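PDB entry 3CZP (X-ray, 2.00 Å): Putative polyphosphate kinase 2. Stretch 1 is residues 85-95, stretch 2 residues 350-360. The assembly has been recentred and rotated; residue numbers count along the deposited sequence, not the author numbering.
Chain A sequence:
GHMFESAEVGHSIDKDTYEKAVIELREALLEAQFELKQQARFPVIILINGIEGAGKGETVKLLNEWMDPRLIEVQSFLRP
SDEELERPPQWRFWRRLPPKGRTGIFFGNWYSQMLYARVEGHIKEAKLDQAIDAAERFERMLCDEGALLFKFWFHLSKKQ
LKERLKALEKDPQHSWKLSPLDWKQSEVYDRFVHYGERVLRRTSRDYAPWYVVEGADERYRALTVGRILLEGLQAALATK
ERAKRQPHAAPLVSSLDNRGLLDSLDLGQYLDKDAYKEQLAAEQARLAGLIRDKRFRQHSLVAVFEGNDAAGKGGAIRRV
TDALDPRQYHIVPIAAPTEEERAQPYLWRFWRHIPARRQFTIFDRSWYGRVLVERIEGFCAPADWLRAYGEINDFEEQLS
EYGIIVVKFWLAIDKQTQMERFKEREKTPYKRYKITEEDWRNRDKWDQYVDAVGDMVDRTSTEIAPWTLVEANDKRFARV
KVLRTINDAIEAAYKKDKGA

Stretch 1 (85-95) LERPPQWRFWR
Stretch 2 (350-360) FWRHIPARRQF

Indole rings are flat, broad and carry a single N-H, so good packing tends to give their faces, edges and donors suitable surroundings. Two segments of a putative polyphosphate kinase 2, far apart in sequence within one chain, illustrate the principle and together bury 583 Å².

The first stretch joins the end of one helix to another; the second leaves a helix and ends entering a strand at Phe-360. In the first, Glu-86 is the first residue to leave a helix (phi/psi -86/9), Arg-87 is extended (-128/164), and a type I turn from Pro-88 to Trp-91 leads into a second helix that runs on past Arg-95. The second stretch leaves a helix through a type I turn from Trp-351 to Ile-354, extends through Pro-355 and Ala-356 (-73/145 and -65/168), and then makes a type II turn from Ala-356 to Gln-359, with Arg-358 at 76/5. The chains run antiparallel in register: the CA atoms of Arg-87 and Ala-356 lie 5.1 Å apart, those of Trp-91 and Trp-351 6.4 Å.

Trp-351 is the main bump, with 153 Å² covered by the other stretch. Its CA-to-CB bond points toward the partner, and chi1 of -91° and chi2 of 103° set its indole in a hollow made by Pro-88, Gln-90, Trp-91 and Trp-94. The five-membered rings of Trp-94 (m, chi2 94°) and Trp-351 stack face to face, with centroids 3.5 Å apart and planes at 18°. Their NE1 atoms, one from Trp-94 and one from Trp-351, approach to 3.1 Å, but both are donors and cannot bond to each other. Each is satisfied through Gln-90 (t, t, chi3 87°): Trp-94 NE1 donates to Gln-90 OE1 at 2.8 Å, while Trp-351 NE1 donates a hydrogen bond to a water 3.0 Å away that in turn donates to Gln-90 OE1.

The edge of the Trp-351 ring meets Pro-88, whose CB is 4.0 Å from Trp-351 CZ3, and Trp-91, whose CD1 is 3.8 Å from Trp-351 CE3. Pro-88 also presents its CD to Ile-354 CG2 at 3.9 Å, so Pro-88 packs against Trp-351 and Ile-354 at once. Trp-91 (t, chi2 86°) starts sideways, but its end comes nearer to the second stretch.

Toward Glu-86 in the first stretch and Arg-357 in the second, contact passes to the backbone. Arg-357 N donates to Glu-86 O at 3.0 Å, and Ala-356 CA lies 3.3 Å from the same Glu-86 O in a CA-H...O contact. A water bridges Glu-86 O and Pro-355 O, donating to both.

Arg-87 (m, t, t, chi4 76°) reaches across toward the Ile-354 to Ala-356 backbone; its CA-to-CB bond is sideways, but its end comes nearer. Ala-356 CB covers one face of its guanidinium, 3.8 Å from Arg-87 NH1, and Arg-87 NE makes a weak hydrogen bond to Ile-354 O at 3.4 Å. Two waters reinforce that link: one joins Arg-87 NE to Ile-354 O, the other joins Arg-87 NH2 to Ile-354 O and Gln-359 OE1. Gln-359 (m, t) also accepts from Ala-356 N at its OE1, 2.9 Å away, bracing the turn.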

# COMPACT_ATOMS: atom_id res chain seq x y z
N LEU A 85 -2.45 13.12 7.07
CA LEU A 85 -2.70 14.54 7.27
C LEU A 85 -2.47 15.39 6.02
O LEU A 85 -3.08 16.46 5.88
CB LEU A 85 -1.72 15.12 8.32
CG LEU A 85 -1.90 14.82 9.80
CD1 LEU A 85 -0.64 15.36 10.60
CD2 LEU A 85 -3.16 15.42 10.27
N GLU A 86 -1.55 14.96 5.16
CA GLU A 86 -1.29 15.66 3.88
C GLU A 86 -2.20 15.23 2.70
O GLU A 86 -1.99 15.66 1.55
CB GLU A 86 0.16 15.43 3.47
CG GLU A 86 1.19 16.07 4.42
CD GLU A 86 0.94 17.56 4.66
OE1 GLU A 86 0.42 18.24 3.73
OE2 GLU A 86 1.24 18.05 5.79
N ARG A 87 -3.21 14.45 3.01
CA ARG A 87 -4.18 14.00 2.03
C ARG A 87 -5.63 14.30 2.52
O ARG A 87 -5.84 14.54 3.70
CB ARG A 87 -3.97 12.52 1.78
CG ARG A 87 -2.72 12.25 0.94
CD ARG A 87 -2.45 10.79 0.73
NE ARG A 87 -1.30 10.55 -0.10
CZ ARG A 87 -0.03 10.68 0.27
NH1 ARG A 87 0.28 11.11 1.47
NH2 ARG A 87 0.91 10.48 -0.62
N PRO A 88 -6.63 14.26 1.62
CA PRO A 88 -7.98 14.53 2.09
C PRO A 88 -8.42 13.58 3.21
O PRO A 88 -7.89 12.46 3.27
CB PRO A 88 -8.83 14.38 0.85
CG PRO A 88 -7.83 14.54 -0.32
CD PRO A 88 -6.58 14.01 0.16
N PRO A 89 -9.20 14.08 4.18
CA PRO A 89 -9.58 13.31 5.36
C PRO A 89 -10.08 11.90 5.11
O PRO A 89 -9.87 11.06 5.97
CB PRO A 89 -10.70 14.15 6.02
CG PRO A 89 -10.86 15.37 5.21
CD PRO A 89 -9.65 15.49 4.32
N GLN A 90 -10.78 11.68 4.01
CA GLN A 90 -11.36 10.38 3.68
C GLN A 90 -10.30 9.29 3.30
O GLN A 90 -10.52 8.08 3.52
CB GLN A 90 -12.36 10.55 2.52
CG GLN A 90 -13.43 9.42 2.51
CD GLN A 90 -14.58 9.65 1.56
OE1 GLN A 90 -14.48 9.30 0.40
NE2 GLN A 90 -15.73 10.17 2.07
N TRP A 91 -9.15 9.72 2.78
CA TRP A 91 -8.10 8.84 2.29
C TRP A 91 -7.68 7.80 3.32
O TRP A 91 -7.47 6.64 3.00
CB TRP A 91 -6.91 9.70 1.86
CG TRP A 91 -5.77 8.95 1.25
CD1 TRP A 91 -5.61 8.59 -0.08
CD2 TRP A 91 -4.60 8.51 1.92
NE1 TRP A 91 -4.43 7.93 -0.24
CE2 TRP A 91 -3.78 7.87 0.96
CE3 TRP A 91 -4.12 8.67 3.21
CZ2 TRP A 91 -2.53 7.35 1.29
CZ3 TRP A 91 -2.91 8.13 3.54
CH2 TRP A 91 -2.12 7.48 2.60
N ARG A 92 -7.49 8.22 4.55
CA ARG A 92 -7.01 7.32 5.56
C ARG A 92 -7.96 6.19 5.88
O ARG A 92 -7.52 5.12 6.37
CB ARG A 92 -6.79 8.07 6.84
CG ARG A 92 -8.03 8.56 7.46
CD ARG A 92 -7.68 9.37 8.73
NE ARG A 92 -7.25 10.69 8.31
CZ ARG A 92 -6.98 11.70 9.13
NH1 ARG A 92 -7.08 11.54 10.45
NH2 ARG A 92 -6.66 12.87 8.62
N PHE A 93 -9.26 6.41 5.71
CA PHE A 93 -10.22 5.32 5.86
C PHE A 93 -10.15 4.37 4.67
O PHE A 93 -10.16 3.12 4.79
CB PHE A 93 -11.63 5.89 6.01
CG PHE A 93 -11.78 6.79 7.19
CD1 PHE A 93 -11.49 6.33 8.46
CD2 PHE A 93 -12.21 8.08 7.04
CE1 PHE A 93 -11.60 7.14 9.54
CE2 PHE A 93 -12.33 8.90 8.16
CZ PHE A 93 -12.01 8.40 9.40
N TRP A 94 -10.09 4.92 3.49
CA TRP A 94 -9.97 4.06 2.26
C TRP A 94 -8.75 3.15 2.34
O TRP A 94 -8.80 1.95 1.99
CB TRP A 94 -9.84 4.92 0.98
CG TRP A 94 -11.13 5.58 0.49
CD1 TRP A 94 -11.56 6.83 0.78
CD2 TRP A 94 -12.13 4.99 -0.34
NE1 TRP A 94 -12.79 7.06 0.17
CE2 TRP A 94 -13.16 5.93 -0.50
CE3 TRP A 94 -12.27 3.74 -0.91
CZ2 TRP A 94 -14.30 5.68 -1.29
CZ3 TRP A 94 -13.42 3.50 -1.71
CH2 TRP A 94 -14.40 4.46 -1.87
N ARG A 95 -7.66 3.69 2.87
CA ARG A 95 -6.41 2.99 3.00
C ARG A 95 -6.55 1.73 3.86
O ARG A 95 -5.84 0.71 3.62
CB ARG A 95 -5.30 3.93 3.53
CG ARG A 95 -4.07 3.19 3.90
CD ARG A 95 -2.79 3.87 3.75
NE ARG A 95 -2.44 4.64 4.91
CZ ARG A 95 -1.23 5.11 5.15
NH1 ARG A 95 -0.20 4.83 4.37
NH2 ARG A 95 -1.03 5.82 6.23
N PHE A 350 -8.29 4.32 -7.05
CA PHE A 350 -7.97 5.70 -7.39
C PHE A 350 -7.52 6.50 -6.20
O PHE A 350 -6.58 7.26 -6.32
CB PHE A 350 -9.15 6.35 -8.11
CG PHE A 350 -9.52 5.56 -9.30
CD1 PHE A 350 -8.69 5.58 -10.38
CD2 PHE A 350 -10.64 4.73 -9.30
CE1 PHE A 350 -8.97 4.80 -11.52
CE2 PHE A 350 -10.93 3.94 -10.45
CZ PHE A 350 -10.07 3.95 -11.49
N TRP A 351 -8.21 6.34 -5.07
CA TRP A 351 -7.81 7.02 -3.84
C TRP A 351 -6.33 6.78 -3.47
O TRP A 351 -5.68 7.63 -2.80
CB TRP A 351 -8.75 6.59 -2.68
CG TRP A 351 -9.95 7.47 -2.50
CD1 TRP A 351 -11.23 7.18 -2.88
CD2 TRP A 351 -9.98 8.80 -1.97
NE1 TRP A 351 -12.06 8.23 -2.59
CE2 TRP A 351 -11.33 9.22 -1.99
CE3 TRP A 351 -9.01 9.67 -1.45
CZ2 TRP A 351 -11.72 10.49 -1.53
CZ3 TRP A 351 -9.41 10.91 -1.01
CH2 TRP A 351 -10.74 11.31 -1.03
N ARG A 352 -5.85 5.59 -3.75
CA ARG A 352 -4.52 5.14 -3.38
C ARG A 352 -3.49 5.94 -4.13
O ARG A 352 -2.36 6.01 -3.73
CB ARG A 352 -4.33 3.62 -3.62
CG ARG A 352 -4.10 3.29 -5.06
CD ARG A 352 -4.09 1.81 -5.42
NE ARG A 352 -3.01 1.03 -4.80
CZ ARG A 352 -2.72 -0.23 -5.16
NH1 ARG A 352 -3.41 -0.83 -6.12
NH2 ARG A 352 -1.77 -0.91 -4.55
N HIS A 353 -3.90 6.55 -5.24
CA HIS A 353 -3.04 7.40 -6.01
C HIS A 353 -3.21 8.88 -5.85
O HIS A 353 -2.58 9.64 -6.58
CB HIS A 353 -3.23 7.09 -7.50
CG HIS A 353 -2.69 5.77 -7.89
ND1 HIS A 353 -1.36 5.46 -7.76
CD2 HIS A 353 -3.31 4.66 -8.34
CE1 HIS A 353 -1.17 4.21 -8.13
NE2 HIS A 353 -2.34 3.70 -8.51
N ILE A 354 -4.04 9.33 -4.90
CA ILE A 354 -4.30 10.77 -4.77
C ILE A 354 -3.09 11.47 -4.23
O ILE A 354 -2.46 10.97 -3.32
CB ILE A 354 -5.52 11.00 -3.88
CG1 ILE A 354 -6.79 10.62 -4.67
CG2 ILE A 354 -5.53 12.40 -3.26
CD1 ILE A 354 -7.09 11.55 -5.81
N PRO A 355 -2.75 12.65 -4.78
CA PRO A 355 -1.51 13.29 -4.33
C PRO A 355 -1.55 13.90 -2.93
O PRO A 355 -2.59 14.37 -2.47
CB PRO A 355 -1.25 14.35 -5.43
CG PRO A 355 -2.61 14.65 -5.97
CD PRO A 355 -3.38 13.38 -5.90
N ALA A 356 -0.44 13.83 -2.23
CA ALA A 356 -0.23 14.67 -1.06
C ALA A 356 -0.17 16.16 -1.48
O ALA A 356 0.00 16.49 -2.65
CB ALA A 356 1.02 14.29 -0.38
N ARG A 357 -0.23 17.05 -0.50
CA ARG A 357 -0.05 18.47 -0.77
C ARG A 357 1.26 18.72 -1.51
O ARG A 357 2.29 18.12 -1.22
CB ARG A 357 -0.03 19.27 0.51
CG ARG A 357 -1.40 19.39 1.16
CD ARG A 357 -1.95 20.79 0.98
NE ARG A 357 -3.25 20.90 1.63
CZ ARG A 357 -3.52 21.60 2.73
NH1 ARG A 357 -2.58 22.35 3.34
NH2 ARG A 357 -4.77 21.58 3.20
N ARG A 358 1.19 19.65 -2.45
CA ARG A 358 2.30 20.08 -3.28
C ARG A 358 2.64 19.10 -4.38
O ARG A 358 3.57 19.35 -5.08
CB ARG A 358 3.54 20.38 -2.45
CG ARG A 358 4.34 21.52 -3.02
CD ARG A 358 5.23 22.03 -1.95
NE ARG A 358 6.36 22.74 -2.51
CZ ARG A 358 7.63 22.53 -2.16
NH1 ARG A 358 7.93 21.61 -1.23
NH2 ARG A 358 8.60 23.24 -2.73
N GLN A 359 1.88 18.02 -4.56
CA GLN A 359 2.18 17.04 -5.59
C GLN A 359 1.21 17.21 -6.77
O GLN A 359 0.18 17.90 -6.67
CB GLN A 359 2.10 15.58 -5.07
CG GLN A 359 3.05 15.22 -3.92
CD GLN A 359 2.95 13.71 -3.45
OE1 GLN A 359 1.97 13.00 -3.71
NE2 GLN A 359 4.01 13.25 -2.79
N PHE A 360 1.55 16.54 -7.87
CA PHE A 360 0.80 16.65 -9.14
C PHE A 360 0.66 15.25 -9.70
O PHE A 360 1.64 14.61 -9.95
CB PHE A 360 1.60 17.56 -10.10
CG PHE A 360 0.99 17.76 -11.49
CD1 PHE A 360 -0.32 17.35 -11.82
CD2 PHE A 360 1.75 18.37 -12.46
CE1 PHE A 360 -0.84 17.56 -13.09
CE2 PHE A 360 1.26 18.57 -13.75
CZ PHE A 360 -0.03 18.17 -14.07
O HOH W 1 -3.59 16.05 -0.73
O HOH W 2 -2.31 8.43 -2.14
O HOH W 3 0.59 10.38 -3.88
O HOH W 4 -14.95 9.06 -2.30